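Local structure of peptide chain release factor subunit 1 (3AGK) at residues N141-T154 and L157-G171. The protein probably directs the termination of translation in response to the stop codons UAA, UAG and UGA, as a class 1 release factor of an archaeon. Sequence-based numbering, arbitrary orientation.
Sequences NAIGIIIVERDQAT and LLKGARLEVLKELEG
I143 and L158 face each other as an antiparallel hydrogen-bonded pair, with I143 N to L158 O and L158 N to I143 O both 2.8 Å long and nearly straight. At the other end of the middle strand, A153 and L169 form a second such pair, yet here each donor is tilted about 30° from the carbonyl plane of its acceptor. The bond from G171 N to D151 O (2.9 Å) continues this ladder, its donor standing well above the carbonyl plane. A water lies within hydrogen-bonding distance of D151 OD2 and G171 O just beyond, though it may not donate to both, where a type I turn from E149 to Q152 reverses the chain.

Between these pairs, side chains add to the backbone bonds. I145 CD1 meets L163 CD1 at 3.6 Å, the two side chains crossing at about a right angle above the intervening strand, and I145 also rests on L263 and V267 of helix 259-269. With chi1 at -174° and chi2 at 62°, L157 reaches CD1 to 3.5 Å from I143 O and also against A142 CB. T154 and E168 lie side by side and point the same way, but T154 OG1 stays 3.6 Å from E168 OE1 and instead hydrogen-bonds to Q258 and to the backbone N of G259.

A classic beta bulge at L166 and K167 puts two residues of the edge strand against one of the middle strand, between T154 and L157, and a type II' turn from K159 to R162 with G160 at positive phi closes the second hairpin. Strands 142-149, 152-159 and 162-170 thus form a three-stranded antiparallel meander, continued by strand 219-226 running parallel to strand 142-149, in the mixed sheet of eRF1 domain 2.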
loop_
_atom_site.group_PDB
_atom_site.type_symbol
_atom_site.label_atom_id
_atom_site.label_comp_id
_atom_site.label_asym_id
_atom_site.label_seq_id
_atom_site.Cartn_x
_atom_site.Cartn_y
_atom_site.Cartn_z
ATOM N N ASN A 141 -7.568 3.941 5.242
ATOM C CA ASN A 141 -7.951 2.878 6.163
ATOM C C ASN A 141 -6.775 2.115 6.775
ATOM O O ASN A 141 -6.902 0.947 7.133
ATOM C CB ASN A 141 -8.913 1.900 5.480
ATOM C CG ASN A 141 -8.264 1.131 4.350
ATOM O OD1 ASN A 141 -8.912 0.307 3.710
ATOM N ND2 ASN A 141 -6.981 1.385 4.103
ATOM N N ALA A 142 -5.631 2.772 6.893
ATOM C CA ALA A 142 -4.437 2.100 7.396
ATOM C C ALA A 142 -4.430 1.974 8.926
ATOM O O ALA A 142 -4.822 2.898 9.656
ATOM C CB ALA A 142 -3.186 2.819 6.913
ATOM N N ILE A 143 -3.985 0.813 9.386
ATOM C CA ILE A 143 -3.748 0.552 10.799
ATOM C C ILE A 143 -2.264 0.254 11.053
ATOM O O ILE A 143 -1.669 -0.607 10.389
ATOM C CB ILE A 143 -4.575 -0.657 11.267
ATOM C CG1 ILE A 143 -6.065 -0.403 10.998
ATOM C CG2 ILE A 143 -4.276 -0.992 12.737
ATOM C CD1 ILE A 143 -6.617 0.788 11.758
ATOM N N GLY A 144 -1.671 0.985 11.996
ATOM C CA GLY A 144 -0.311 0.723 12.443
ATOM C C GLY A 144 -0.364 -0.300 13.565
ATOM O O GLY A 144 -1.324 -0.362 14.319
ATOM N N ILE A 145 0.651 -1.142 13.651
ATOM C CA ILE A 145 0.726 -2.137 14.716
ATOM C C ILE A 145 2.128 -2.109 15.328
ATOM O O ILE A 145 3.134 -2.127 14.598
ATOM C CB ILE A 145 0.429 -3.547 14.191
ATOM C CG1 ILE A 145 -0.851 -3.532 13.355
ATOM C CG2 ILE A 145 0.344 -4.571 15.359
ATOM C CD1 ILE A 145 -0.795 -4.473 12.199
ATOM N N ILE A 146 2.174 -2.031 16.656
ATOM C CA ILE A 146 3.421 -2.119 17.414
ATOM C C ILE A 146 3.312 -3.310 18.368
ATOM O O ILE A 146 2.446 -3.335 19.236
ATOM C CB ILE A 146 3.718 -0.820 18.209
ATOM C CG1 ILE A 146 3.725 0.390 17.272
ATOM C CG2 ILE A 146 5.062 -0.915 18.926
ATOM C CD1 ILE A 146 3.483 1.733 17.962
ATOM N N ILE A 147 4.160 -4.316 18.152
ATOM C CA ILE A 147 4.340 -5.429 19.085
ATOM C C ILE A 147 5.536 -5.117 19.980
ATOM O O ILE A 147 6.634 -4.849 19.486
ATOM C CB ILE A 147 4.575 -6.770 18.348
ATOM C CG1 ILE A 147 3.445 -7.039 17.348
ATOM C CG2 ILE A 147 4.677 -7.923 19.343
ATOM C CD1 ILE A 147 3.735 -8.210 16.457
ATOM N N VAL A 148 5.315 -5.119 21.288
ATOM C CA VAL A 148 6.352 -4.686 22.213
ATOM C C VAL A 148 6.684 -5.764 23.219
ATOM O O VAL A 148 5.790 -6.374 23.814
ATOM C CB VAL A 148 5.942 -3.456 23.053
ATOM C CG1 VAL A 148 7.195 -2.857 23.707
ATOM C CG2 VAL A 148 5.236 -2.423 22.216
ATOM N N GLU A 149 7.977 -5.972 23.407
ATOM C CA GLU A 149 8.496 -6.750 24.513
ATOM C C GLU A 149 9.594 -5.911 25.139
ATOM O O GLU A 149 10.094 -4.969 24.522
ATOM C CB GLU A 149 9.102 -8.061 24.022
ATOM C CG GLU A 149 8.096 -9.144 23.759
ATOM C CD GLU A 149 8.752 -10.458 23.381
ATOM O OE1 GLU A 149 9.177 -11.197 24.299
ATOM O OE2 GLU A 149 8.833 -10.752 22.171
ATOM N N ARG A 150 9.975 -6.260 26.358
ATOM C CA ARG A 150 11.024 -5.535 27.077
ATOM C C ARG A 150 12.296 -5.391 26.243
ATOM O O ARG A 150 13.002 -4.384 26.345
ATOM C CB ARG A 150 11.366 -6.272 28.368
ATOM C CG ARG A 150 12.226 -7.506 28.126
ATOM C CD ARG A 150 12.110 -8.527 29.245
ATOM N NE ARG A 150 12.801 -8.100 30.456
ATOM C CZ ARG A 150 13.756 -8.804 31.063
ATOM N NH1 ARG A 150 14.139 -9.977 30.576
ATOM N NH2 ARG A 150 14.326 -8.332 32.158
ATOM N N ASP A 151 12.598 -6.394 25.422
ATOM C CA ASP A 151 13.870 -6.397 24.693
ATOM C C ASP A 151 13.723 -6.681 23.195
ATOM O O ASP A 151 14.703 -7.045 22.528
ATOM C CB ASP A 151 14.817 -7.430 25.309
ATOM C CG ASP A 151 14.357 -8.845 25.047
ATOM O OD1 ASP A 151 13.183 -9.011 24.657
ATOM O OD2 ASP A 151 15.151 -9.782 25.219
ATOM N N GLN A 152 12.512 -6.515 22.660
ATOM C CA GLN A 152 12.260 -6.815 21.249
ATOM C C GLN A 152 10.926 -6.227 20.773
ATOM O O GLN A 152 9.965 -6.162 21.533
ATOM C CB GLN A 152 12.263 -8.324 21.059
ATOM C CG GLN A 152 12.209 -8.806 19.636
ATOM C CD GLN A 152 12.173 -10.325 19.571
ATOM O OE1 GLN A 152 12.120 -10.907 18.494
ATOM N NE2 GLN A 152 12.190 -10.971 20.733
ATOM N N ALA A 153 10.873 -5.797 19.517
ATOM C CA ALA A 153 9.684 -5.132 19.004
ATOM C C ALA A 153 9.502 -5.338 17.503
ATOM O O ALA A 153 10.462 -5.581 16.790
ATOM C CB ALA A 153 9.721 -3.648 19.329
ATOM N N THR A 154 8.254 -5.251 17.043
ATOM C CA THR A 154 7.925 -5.281 15.622
ATOM C C THR A 154 6.990 -4.117 15.303
ATOM O O THR A 154 6.000 -3.888 16.010
ATOM C CB THR A 154 7.219 -6.613 15.230
ATOM O OG1 THR A 154 8.078 -7.721 15.527
ATOM C CG2 THR A 154 6.836 -6.638 13.724
ATOM N N LEU A 157 2.259 -2.625 9.373
ATOM C CA LEU A 157 1.282 -1.768 8.738
ATOM C C LEU A 157 0.223 -2.602 8.024
ATOM O O LEU A 157 0.553 -3.497 7.245
ATOM C CB LEU A 157 1.977 -0.845 7.742
ATOM C CG LEU A 157 1.045 0.199 7.126
ATOM C CD1 LEU A 157 0.489 1.134 8.193
ATOM C CD2 LEU A 157 1.779 0.973 6.051
ATOM N N LEU A 158 -1.046 -2.318 8.308
ATOM C CA LEU A 158 -2.152 -2.994 7.623
ATOM C C LEU A 158 -2.950 -2.022 6.769
ATOM O O LEU A 158 -3.379 -0.971 7.260
ATOM C CB LEU A 158 -3.093 -3.648 8.630
ATOM C CG LEU A 158 -4.318 -4.351 8.032
ATOM C CD1 LEU A 158 -3.877 -5.657 7.361
ATOM C CD2 LEU A 158 -5.391 -4.594 9.106
ATOM N N LYS A 159 -3.150 -2.392 5.501
ATOM C CA LYS A 159 -4.034 -1.679 4.574
ATOM C C LYS A 159 -4.894 -2.687 3.825
ATOM O O LYS A 159 -4.387 -3.485 3.036
ATOM C CB LYS A 159 -3.236 -0.899 3.538
ATOM C CG LYS A 159 -2.265 0.106 4.098
ATOM C CD LYS A 159 -1.567 0.826 2.952
ATOM C CE LYS A 159 -0.438 1.724 3.446
ATOM N NZ LYS A 159 0.299 2.356 2.313
ATOM N N GLY A 160 -6.199 -2.642 4.044
ATOM C CA GLY A 160 -7.086 -3.642 3.469
ATOM C C GLY A 160 -6.602 -5.007 3.917
ATOM O O GLY A 160 -6.437 -5.251 5.110
ATOM N N ALA A 161 -6.341 -5.891 2.964
ATOM C CA ALA A 161 -5.833 -7.222 3.279
ATOM C C ALA A 161 -4.289 -7.352 3.255
ATOM O O ALA A 161 -3.754 -8.438 3.455
ATOM C CB ALA A 161 -6.492 -8.279 2.349
ATOM N N ARG A 162 -3.578 -6.255 3.020
ATOM C CA ARG A 162 -2.106 -6.289 2.977
ATOM C C ARG A 162 -1.463 -5.971 4.322
ATOM O O ARG A 162 -1.577 -4.851 4.819
ATOM C CB ARG A 162 -1.571 -5.302 1.939
ATOM C CG ARG A 162 -2.267 -5.418 0.596
ATOM C CD ARG A 162 -1.614 -4.534 -0.443
ATOM N NE ARG A 162 -2.185 -4.736 -1.775
ATOM C CZ ARG A 162 -2.081 -5.865 -2.470
ATOM N NH1 ARG A 162 -1.441 -6.910 -1.958
ATOM N NH2 ARG A 162 -2.626 -5.952 -3.675
ATOM N N LEU A 163 -0.780 -6.961 4.893
ATOM C CA LEU A 163 -0.072 -6.804 6.160
ATOM C C LEU A 163 1.426 -6.973 5.953
ATOM O O LEU A 163 1.869 -7.968 5.376
ATOM C CB LEU A 163 -0.541 -7.849 7.151
ATOM C CG LEU A 163 0.071 -7.839 8.540
ATOM C CD1 LEU A 163 -0.292 -6.553 9.304
ATOM C CD2 LEU A 163 -0.462 -9.060 9.259
ATOM N N GLU A 164 2.202 -6.009 6.439
ATOM C CA GLU A 164 3.642 -6.015 6.242
ATOM C C GLU A 164 4.410 -5.568 7.486
ATOM O O GLU A 164 3.915 -4.773 8.315
ATOM C CB GLU A 164 4.020 -5.126 5.054
ATOM C CG GLU A 164 3.660 -3.655 5.245
ATOM C CD GLU A 164 4.093 -2.783 4.068
ATOM O OE1 GLU A 164 4.984 -3.203 3.301
ATOM O OE2 GLU A 164 3.548 -1.670 3.913
ATOM N N VAL A 165 5.619 -6.107 7.610
ATOM C CA VAL A 165 6.553 -5.710 8.647
ATOM C C VAL A 165 7.289 -4.475 8.143
ATOM O O VAL A 165 7.829 -4.499 7.046
ATOM C CB VAL A 165 7.570 -6.828 8.918
ATOM C CG1 VAL A 165 8.746 -6.295 9.741
ATOM C CG2 VAL A 165 6.909 -7.988 9.631
ATOM N N LEU A 166 7.280 -3.393 8.920
ATOM C CA LEU A 166 8.006 -2.174 8.551
ATOM C C LEU A 166 9.399 -2.179 9.159
ATOM O O LEU A 166 10.352 -1.750 8.528
ATOM C CB LEU A 166 7.264 -0.907 8.993
ATOM C CG LEU A 166 5.941 -0.640 8.279
ATOM C CD1 LEU A 166 5.345 0.696 8.692
ATOM C CD2 LEU A 166 6.126 -0.711 6.755
ATOM N N LYS A 167 9.500 -2.682 10.387
ATOM C CA LYS A 167 10.742 -2.664 11.135
ATOM C C LYS A 167 10.661 -3.660 12.287
ATOM O O LYS A 167 9.606 -3.812 12.926
ATOM C CB LYS A 167 10.988 -1.263 11.700
ATOM C CG LYS A 167 12.336 -1.097 12.387
ATOM C CD LYS A 167 13.421 -0.784 11.378
ATOM C CE LYS A 167 14.798 -0.874 12.009
ATOM N NZ LYS A 167 15.810 -0.128 11.213
ATOM N N GLU A 168 11.777 -4.339 12.531
ATOM C CA GLU A 168 11.973 -5.142 13.732
ATOM C C GLU A 168 13.157 -4.570 14.529
ATOM O O GLU A 168 14.113 -4.064 13.944
ATOM C CB GLU A 168 12.198 -6.616 13.369
ATOM C CG GLU A 168 10.972 -7.250 12.675
ATOM C CD GLU A 168 10.995 -8.768 12.659
ATOM O OE1 GLU A 168 10.777 -9.385 13.728
ATOM O OE2 GLU A 168 11.216 -9.344 11.572
ATOM N N LEU A 169 13.079 -4.631 15.857
ATOM C CA LEU A 169 14.090 -4.027 16.715
ATOM C C LEU A 169 14.390 -4.986 17.828
ATOM O O LEU A 169 13.504 -5.730 18.263
ATOM C CB LEU A 169 13.590 -2.722 17.338
ATOM C CG LEU A 169 13.286 -1.505 16.466
ATOM C CD1 LEU A 169 11.841 -1.508 16.017
ATOM C CD2 LEU A 169 13.563 -0.245 17.251
ATOM N N GLU A 170 15.642 -4.953 18.284
ATOM C CA GLU A 170 16.115 -5.736 19.421
ATOM C C GLU A 170 16.870 -4.842 20.396
ATOM O O GLU A 170 17.502 -3.853 19.996
ATOM C CB GLU A 170 17.108 -6.807 18.973
ATOM C CG GLU A 170 16.684 -7.648 17.810
ATOM C CD GLU A 170 17.246 -9.052 17.913
ATOM O OE1 GLU A 170 18.388 -9.279 17.449
ATOM O OE2 GLU A 170 16.542 -9.923 18.476
ATOM N N GLY A 171 16.840 -5.230 21.667
ATOM C CA GLY A 171 17.603 -4.566 22.701
ATOM C C GLY A 171 18.271 -5.582 23.608
ATOM O O GLY A 171 17.882 -6.755 23.651
HETATM O O HOH W 1 17.885 -8.836 25.922
#